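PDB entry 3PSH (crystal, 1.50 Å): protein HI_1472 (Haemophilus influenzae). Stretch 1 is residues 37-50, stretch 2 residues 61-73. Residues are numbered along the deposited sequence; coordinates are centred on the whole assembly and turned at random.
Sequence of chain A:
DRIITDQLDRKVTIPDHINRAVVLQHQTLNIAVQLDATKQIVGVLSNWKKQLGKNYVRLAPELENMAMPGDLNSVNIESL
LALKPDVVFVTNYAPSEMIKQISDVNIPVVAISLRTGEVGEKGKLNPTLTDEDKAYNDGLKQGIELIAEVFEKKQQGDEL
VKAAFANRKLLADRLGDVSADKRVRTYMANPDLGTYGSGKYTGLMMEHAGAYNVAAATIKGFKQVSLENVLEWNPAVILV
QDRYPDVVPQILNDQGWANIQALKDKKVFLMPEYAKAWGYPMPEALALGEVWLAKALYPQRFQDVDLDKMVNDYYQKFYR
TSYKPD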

ATOM      1  N   ALA A  37      16.454  -0.184   6.315  1.00 14.43           N
ATOM      2  CA  ALA A  37      16.861   1.233   6.587  1.00 15.05           C
ATOM      3  C   ALA A  37      16.428   1.738   7.960  1.00 13.33           C
ATOM      4  O   ALA A  37      16.667   2.910   8.302  1.00 12.87           O
ATOM      5  CB  ALA A  37      16.306   2.235   5.459  1.00 12.10           C
ATOM      6  N   THR A  38      15.877   0.880   8.823  1.00 15.03           N
ATOM      7  CA  THR A  38      15.258   1.453  10.070  1.00 16.95           C
ATOM      8  C   THR A  38      16.219   2.043  11.108  1.00 15.62           C
ATOM      9  O   THR A  38      15.826   2.804  11.929  1.00 16.72           O
ATOM     10  CB  THR A  38      14.348   0.460  10.787  1.00 17.75           C
ATOM     11  OG1 THR A  38      15.162  -0.613  11.172  1.00 19.41           O
ATOM     12  CG2 THR A  38      13.258  -0.061   9.800  1.00 18.38           C
ATOM     13  N   LYS A  39      17.487   1.681  11.023  1.00 17.68           N
ATOM     14  CA  LYS A  39      18.455   2.285  11.941  1.00 17.53           C
ATOM     15  C   LYS A  39      18.666   3.770  11.597  1.00 17.60           C
ATOM     16  O   LYS A  39      19.259   4.516  12.373  1.00 17.15           O
ATOM     17  CB  LYS A  39      19.772   1.661  11.696  1.00 17.29           C
ATOM     18  CG  LYS A  39      20.035   0.345  12.340  1.00 25.20           C
ATOM     19  CD  LYS A  39      21.238  -0.228  11.582  1.00 37.18           C
ATOM     20  CE  LYS A  39      21.198  -1.757  11.527  1.00 40.89           C
ATOM     21  NZ  LYS A  39      20.418  -2.321  10.358  1.00 40.09           N
ATOM     22  N   GLN A  40      18.287   4.135  10.398  1.00 15.38           N
ATOM     23  CA  GLN A  40      18.333   5.554   9.940  1.00 14.72           C
ATOM     24  C   GLN A  40      17.060   6.335  10.177  1.00 14.96           C
ATOM     25  O   GLN A  40      16.910   7.406   9.650  1.00 15.38           O
ATOM     26  CB  GLN A  40      18.765   5.623   8.479  1.00 16.20           C
ATOM     27  CG  GLN A  40      20.128   4.992   8.266  1.00 13.17           C
ATOM     28  CD  GLN A  40      20.363   4.663   6.819  1.00 14.72           C
ATOM     29  OE1 GLN A  40      20.685   5.535   6.004  1.00 20.68           O
ATOM     30  NE2 GLN A  40      20.059   3.390   6.452  1.00 13.96           N
ATOM     31  N   ILE A  41      16.119   5.763  10.936  1.00 12.36           N
ATOM     32  CA  ILE A  41      14.849   6.480  11.210  1.00 13.24           C
ATOM     33  C   ILE A  41      14.713   6.715  12.722  1.00 12.30           C
ATOM     34  O   ILE A  41      15.060   5.833  13.501  1.00 13.06           O
ATOM     35  CB  ILE A  41      13.710   5.544  10.772  1.00 13.47           C
ATOM     36  CG1 ILE A  41      13.746   5.451   9.221  1.00 14.20           C
ATOM     37  CG2 ILE A  41      12.308   6.053  11.233  1.00 13.78           C
ATOM     38  CD1 ILE A  41      12.923   4.202   8.665  1.00 15.30           C
ATOM     39  N   VAL A  42      14.210   7.878  13.115  1.00 15.56           N
ATOM     40  CA  VAL A  42      14.070   8.198  14.528  1.00 13.56           C
ATOM     41  C   VAL A  42      12.652   8.649  14.888  1.00 15.38           C
ATOM     42  O   VAL A  42      12.378   8.881  16.087  1.00 15.47           O
ATOM     43  CB  VAL A  42      15.061   9.266  14.987  1.00 13.47           C
ATOM     44  CG1 VAL A  42      16.505   8.695  14.841  1.00 14.58           C
ATOM     45  CG2 VAL A  42      14.766  10.548  14.257  1.00 12.44           C
ATOM     46  N   GLY A  43      11.748   8.795  13.870  1.00 13.83           N
ATOM     47  CA  GLY A  43      10.303   8.951  14.233  1.00 11.67           C
ATOM     48  C   GLY A  43       9.427   8.450  13.098  1.00 14.40           C
ATOM     49  O   GLY A  43       9.898   8.312  11.988  1.00 14.47           O
ATOM     50  N   VAL A  44       8.199   8.149  13.456  1.00 12.60           N
ATOM     51  CA  VAL A  44       7.285   7.572  12.453  1.00 12.60           C
ATOM     52  C   VAL A  44       5.892   8.116  12.771  1.00 14.20           C
ATOM     53  O   VAL A  44       5.677   8.607  13.904  1.00 14.49           O
ATOM     54  CB  VAL A  44       7.307   5.951  12.559  1.00 12.95           C
ATOM     55  CG1 VAL A  44       8.680   5.371  12.227  1.00 13.93           C
ATOM     56  CG2 VAL A  44       6.817   5.456  13.892  1.00 14.34           C
ATOM     57  N   LEU A  45       4.967   8.067  11.792  1.00 12.88           N
ATOM     58  CA  LEU A  45       3.587   8.452  12.015  1.00 12.25           C
ATOM     59  C   LEU A  45       2.978   7.820  13.282  1.00 11.52           C
ATOM     60  O   LEU A  45       3.139   6.650  13.578  1.00 15.12           O
ATOM     61  CB  LEU A  45       2.680   8.165  10.782  1.00 12.43           C
ATOM     62  CG  LEU A  45       2.492   6.672  10.388  1.00 14.18           C
ATOM     63  CD1 LEU A  45       1.338   6.575   9.338  1.00 18.57           C
ATOM     64  CD2 LEU A  45       3.662   5.921   9.939  1.00 12.24           C
ATOM     65  N   SER A  46       2.246   8.633  14.003  1.00 13.65           N
ATOM     66  CA  SER A  46       1.721   8.132  15.285  1.00 15.34           C
ATOM     67  C   SER A  46       0.615   7.025  15.136  1.00 13.96           C
ATOM     68  O   SER A  46       0.423   6.243  16.094  1.00 17.91           O
ATOM     69  CB  SER A  46       1.196   9.330  16.110  1.00 14.94           C
ATOM     70  OG  SER A  46       0.075   9.966  15.466  1.00 16.73           O
ATOM     71  N   ASN A  47      -0.035   6.958  13.944  1.00 15.21           N
ATOM     72  CA  ASN A  47      -0.984   5.868  13.626  1.00 14.94           C
ATOM     73  C   ASN A  47      -0.384   4.669  12.909  1.00 16.12           C
ATOM     74  O   ASN A  47      -1.134   3.965  12.170  1.00 16.90           O
ATOM     75  CB  ASN A  47      -2.196   6.474  12.885  1.00 15.13           C
ATOM     76  CG  ASN A  47      -1.840   7.304  11.692  1.00 20.49           C
ATOM     77  OD1 ASN A  47      -0.723   7.854  11.578  1.00 17.66           O
ATOM     78  ND2 ASN A  47      -2.826   7.431  10.759  1.00 19.53           N
ATOM     79  N   TRP A  48       0.916   4.434  13.109  1.00 13.02           N
ATOM     80  CA  TRP A  48       1.602   3.279  12.414  1.00 15.68           C
ATOM     81  C   TRP A  48       0.990   1.913  12.747  1.00 16.64           C
ATOM     82  O   TRP A  48       0.764   1.101  11.813  1.00 14.82           O
ATOM     83  CB  TRP A  48       3.110   3.355  12.567  1.00 16.44           C
ATOM     84  CG  TRP A  48       3.592   3.055  13.954  1.00 14.99           C
ATOM     85  CD1 TRP A  48       3.783   3.958  15.011  1.00 13.44           C
ATOM     86  CD2 TRP A  48       3.975   1.770  14.435  1.00 16.18           C
ATOM     87  NE1 TRP A  48       4.244   3.256  16.124  1.00 13.64           N
ATOM     88  CE2 TRP A  48       4.396   1.922  15.791  1.00 16.27           C
ATOM     89  CE3 TRP A  48       3.963   0.456  13.871  1.00 19.58           C
ATOM     90  CZ2 TRP A  48       4.858   0.789  16.586  1.00 14.88           C
ATOM     91  CZ3 TRP A  48       4.435  -0.690  14.673  1.00 19.18           C
ATOM     92  CH2 TRP A  48       4.849  -0.497  16.008  1.00 19.22           C
ATOM     93  N   LYS A  49       0.595   1.671  13.996  1.00 16.28           N
ATOM     94  CA  LYS A  49       0.059   0.326  14.247  1.00 16.80           C
ATOM     95  C   LYS A  49      -1.308   0.175  13.536  1.00 16.09           C
ATOM     96  O   LYS A  49      -1.611  -0.868  13.008  1.00 14.97           O
ATOM     97  CB  LYS A  49      -0.148   0.146  15.768  1.00 18.08           C
ATOM     98  CG  LYS A  49       1.196   0.047  16.508  1.00 17.82           C
ATOM     99  CD  LYS A  49       1.041  -0.249  18.072  1.00 20.79           C
ATOM    100  CE  LYS A  49       2.435  -0.227  18.812  1.00 16.22           C
ATOM    101  NZ  LYS A  49       1.969  -0.149  20.299  1.00 21.27           N
ATOM    102  N   LYS A  50      -2.117   1.178  13.556  1.00 15.62           N
ATOM    103  CA  LYS A  50      -3.434   1.088  12.848  1.00 16.48           C
ATOM    104  C   LYS A  50      -3.265   0.873  11.321  1.00 17.10           C
ATOM    105  O   LYS A  50      -3.880  -0.075  10.715  1.00 16.25           O
ATOM    106  CB  LYS A  50      -4.350   2.257  13.135  1.00 17.95           C
ATOM    107  CG  LYS A  50      -5.594   2.126  12.352  1.00 19.95           C
ATOM    108  CD  LYS A  50      -6.694   2.946  13.024  1.00 27.58           C
ATOM    109  CE  LYS A  50      -8.063   2.612  12.468  1.00 30.82           C
ATOM    110  NZ  LYS A  50      -8.128   3.572  11.341  1.00 37.51           N
ATOM    111  N   PRO A  61      10.457  -4.880  15.141  1.00 18.66           N
ATOM    112  CA  PRO A  61      10.177  -4.587  16.584  1.00 18.39           C
ATOM    113  C   PRO A  61      10.709  -3.261  17.004  1.00 18.54           C
ATOM    114  O   PRO A  61      10.274  -2.690  18.008  1.00 18.94           O
ATOM    115  CB  PRO A  61      10.992  -5.652  17.336  1.00 20.66           C
ATOM    116  CG  PRO A  61      11.471  -6.617  16.383  1.00 22.60           C
ATOM    117  CD  PRO A  61      10.938  -6.273  14.995  1.00 17.97           C
ATOM    118  N   GLU A  62      11.710  -2.781  16.270  1.00 19.60           N
ATOM    119  CA  GLU A  62      12.307  -1.460  16.604  1.00 19.70           C
ATOM    120  C   GLU A  62      11.314  -0.278  16.474  1.00 20.16           C
ATOM    121  O   GLU A  62      11.539   0.822  17.040  1.00 20.11           O
ATOM    122  CB  GLU A  62      13.644  -1.243  15.824  1.00 20.48           C
ATOM    123  CG  GLU A  62      13.473  -1.140  14.294  1.00 23.38           C
ATOM    124  CD  GLU A  62      13.326  -2.512  13.506  1.00 20.81           C
ATOM    125  OE1 GLU A  62      13.038  -3.563  14.136  1.00 21.44           O
ATOM    126  OE2 GLU A  62      13.477  -2.496  12.248  1.00 21.59           O
ATOM    127  N   LEU A  63      10.156  -0.546  15.824  1.00 18.20           N
ATOM    128  CA  LEU A  63       9.139   0.480  15.721  1.00 20.02           C
ATOM    129  C   LEU A  63       8.446   0.795  17.075  1.00 19.30           C
ATOM    130  O   LEU A  63       7.893   1.855  17.238  1.00 20.78           O
ATOM    131  CB  LEU A  63       8.104   0.161  14.618  1.00 18.36           C
ATOM    132  CG  LEU A  63       8.629  -0.035  13.204  1.00 23.34           C
ATOM    133  CD1 LEU A  63       7.369  -0.220  12.275  1.00 21.77           C
ATOM    134  CD2 LEU A  63       9.457   1.192  12.789  1.00 19.55           C
ATOM    135  N   GLU A  64       8.480  -0.148  17.983  1.00 21.76           N
ATOM    136  CA  GLU A  64       7.724  -0.095  19.225  1.00 23.62           C
ATOM    137  C   GLU A  64       8.110   1.088  20.122  1.00 24.69           C
ATOM    138  O   GLU A  64       7.242   1.699  20.735  1.00 28.00           O
ATOM    139  CB  GLU A  64       7.937  -1.392  19.964  1.00 23.01           C
ATOM    140  CG  GLU A  64       6.969  -1.589  21.172  1.00 29.67           C
ATOM    141  CD  GLU A  64       5.504  -1.650  20.751  1.00 32.29           C
ATOM    142  OE1 GLU A  64       5.041  -2.637  20.162  1.00 30.32           O
ATOM    143  OE2 GLU A  64       4.814  -0.700  21.055  1.00 32.02           O
ATOM    144  N   ASN A  65       9.388   1.415  20.137  1.00 25.25           N
ATOM    145  CA  ASN A  65       9.889   2.557  20.974  1.00 26.70           C
ATOM    146  C   ASN A  65      10.262   3.773  20.129  1.00 25.21           C
ATOM    147  O   ASN A  65      10.905   4.765  20.588  1.00 25.83           O
ATOM    148  CB  ASN A  65      11.095   2.084  21.790  1.00 28.84           C
ATOM    149  CG  ASN A  65      10.737   0.982  22.818  1.00 33.36           C
ATOM    150  OD1 ASN A  65      11.517   0.056  23.005  1.00 40.39           O
ATOM    151  ND2 ASN A  65       9.587   1.095  23.469  1.00 26.65           N
ATOM    152  N   MET A  66       9.871   3.735  18.853  1.00 20.87           N
ATOM    153  CA  MET A  66      10.060   4.861  17.992  1.00 20.51           C
ATOM    154  C   MET A  66       9.231   6.079  18.422  1.00 18.57           C
ATOM    155  O   MET A  66       8.007   5.993  18.715  1.00 17.41           O
ATOM    156  CB  MET A  66       9.629   4.487  16.581  1.00 21.62           C
ATOM    157  CG  MET A  66      10.315   5.080  15.405  1.00 24.42           C
ATOM    158  SD  MET A  66      12.122   5.008  15.192  1.00 25.01           S
ATOM    159  CE  MET A  66      12.461   3.503  14.329  1.00 24.08           C
ATOM    160  N   ALA A  67       9.883   7.240  18.497  1.00 16.70           N
ATOM    161  CA  ALA A  67       9.150   8.485  18.635  1.00 15.35           C
ATOM    162  C   ALA A  67       8.085   8.737  17.490  1.00 16.50           C
ATOM    163  O   ALA A  67       8.299   8.243  16.356  1.00 16.58           O
ATOM    164  CB  ALA A  67      10.143   9.675  18.648  1.00 14.68           C
ATOM    165  N   MET A  68       7.015   9.483  17.772  1.00 13.50           N
ATOM    166  CA  MET A  68       5.849   9.735  16.837  1.00 14.32           C
ATOM    167  C   MET A  68       5.463  11.192  16.840  1.00 14.75           C
ATOM    168  O   MET A  68       4.503  11.623  17.525  1.00 16.03           O
ATOM    169  CB  MET A  68       4.673   8.845  17.308  1.00 12.74           C
ATOM    170  CG  MET A  68       5.012   7.385  17.081  1.00 14.20           C
ATOM    171  SD  MET A  68       3.727   6.286  17.809  1.00 18.34           S
ATOM    172  CE  MET A  68       4.134   6.321  19.575  1.00 18.75           C
ATOM    173  N   PRO A  69       6.198  12.007  16.088  1.00 15.10           N
ATOM    174  CA  PRO A  69       6.026  13.455  16.153  1.00 15.52           C
ATOM    175  C   PRO A  69       5.024  14.024  15.174  1.00 15.01           C
ATOM    176  O   PRO A  69       5.025  15.214  14.930  1.00 15.84           O
ATOM    177  CB  PRO A  69       7.443  13.970  15.835  1.00 15.60           C
ATOM    178  CG  PRO A  69       7.935  13.034  14.752  1.00 13.67           C
ATOM    179  CD  PRO A  69       7.461  11.675  15.366  1.00 14.79           C
ATOM    180  N   GLY A  70       4.239  13.147  14.522  1.00 14.92           N
ATOM    181  CA  GLY A  70       3.210  13.623  13.586  1.00 11.95           C
ATOM    182  C   GLY A  70       2.454  12.387  13.066  1.00 12.49           C
ATOM    183  O   GLY A  70       2.684  11.384  13.601  1.00 13.74           O
ATOM    184  N   ASP A  71       1.563  12.629  12.115  1.00 12.33           N
ATOM    185  CA  ASP A  71       0.872  11.497  11.420  1.00 14.32           C
ATOM    186  C   ASP A  71       0.694  11.855   9.970  1.00 13.98           C
ATOM    187  O   ASP A  71       1.506  12.610   9.376  1.00 15.28           O
ATOM    188  CB  ASP A  71      -0.432  11.170  12.239  1.00 17.41           C
ATOM    189  CG  ASP A  71      -1.491  12.256  12.225  1.00 21.64           C
ATOM    190  OD1 ASP A  71      -1.396  13.232  11.554  1.00 14.73           O
ATOM    191  OD2 ASP A  71      -2.486  12.158  12.979  1.00 25.91           O
ATOM    192  N   LEU A  72      -0.312  11.229   9.296  1.00 13.10           N
ATOM    193  CA  LEU A  72      -0.367  11.541   7.875  1.00 12.97           C
ATOM    194  C   LEU A  72      -0.651  12.983   7.407  1.00 12.62           C
ATOM    195  O   LEU A  72      -0.170  13.440   6.300  1.00 14.13           O
ATOM    196  CB  LEU A  72      -1.442  10.654   7.182  1.00 15.96           C
ATOM    197  CG  LEU A  72      -1.133   9.166   7.148  1.00 13.66           C
ATOM    198  CD1 LEU A  72      -2.422   8.384   6.938  1.00 13.49           C
ATOM    199  CD2 LEU A  72      -0.127   8.854   6.091  1.00 14.20           C
ATOM    200  N   ASN A  73      -1.454  13.676   8.226  1.00 13.88           N
ATOM    201  CA  ASN A  73      -1.884  15.010   7.793  1.00 14.69           C
ATOM    202  C   ASN A  73      -1.717  16.118   8.859  1.00 14.13           C
ATOM    203  O   ASN A  73      -2.256  17.178   8.787  1.00 15.87           O
ATOM    204  CB  ASN A  73      -3.339  14.928   7.260  1.00 16.78           C
ATOM    205  CG  ASN A  73      -4.303  14.556   8.353  1.00 20.50           C
ATOM    206  OD1 ASN A  73      -3.940  14.400   9.543  1.00 22.54           O
ATOM    207  ND2 ASN A  73      -5.535  14.263   7.921  1.00 28.39           N
TER
HETATM  208  O   HOH W   1      12.848   7.508  18.403  1.00 25.73           O
HETATM  209  O   HOH W   2       6.351   3.755  18.305  1.00 18.03           O

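Chain segments with little regular pairing can be joined by apolar side chains and a few backbone hydrogen bonds, as residues 37-50 and 61-73 of HI_1472 illustrate. At the centre lies Val44, whose CG1 rests 3.6 Å from CG of Met66 and whose CG2 lies 4.1 Å from CG of Met68. Trp48 extends this apolar centre. CB of Leu63 sits over one face of the indole, 3.8 Å from the centroid of the Trp48 six-membered ring, where its hydrogens can meet the pi cloud; the sulfur of Met68 instead approaches the ring edge, SD lying 3.5 Å from NE1 of Trp48.

Around this centre the backbones satisfy one another. Val44 N donates to Ala67 O (2.9 Å) and Ser46 N to Gly70 O (2.8 Å), while CA of Met68 approaches Val44 O at 3.1 Å. Close approach is helped by Gly43, because a CB there would clash with CD of Pro69. A water extends the pairing, donating to Val42 O (2.7 Å) and accepting from Ala67 N (3.0 Å).

Charge and polarity gather at the periphery. Thr38 OG1 donates to Glu62 OE2 (2.7 Å), and the extended Lys49 side chain carries NZ to Glu64 OE2, a salt bridge of 3.0 Å.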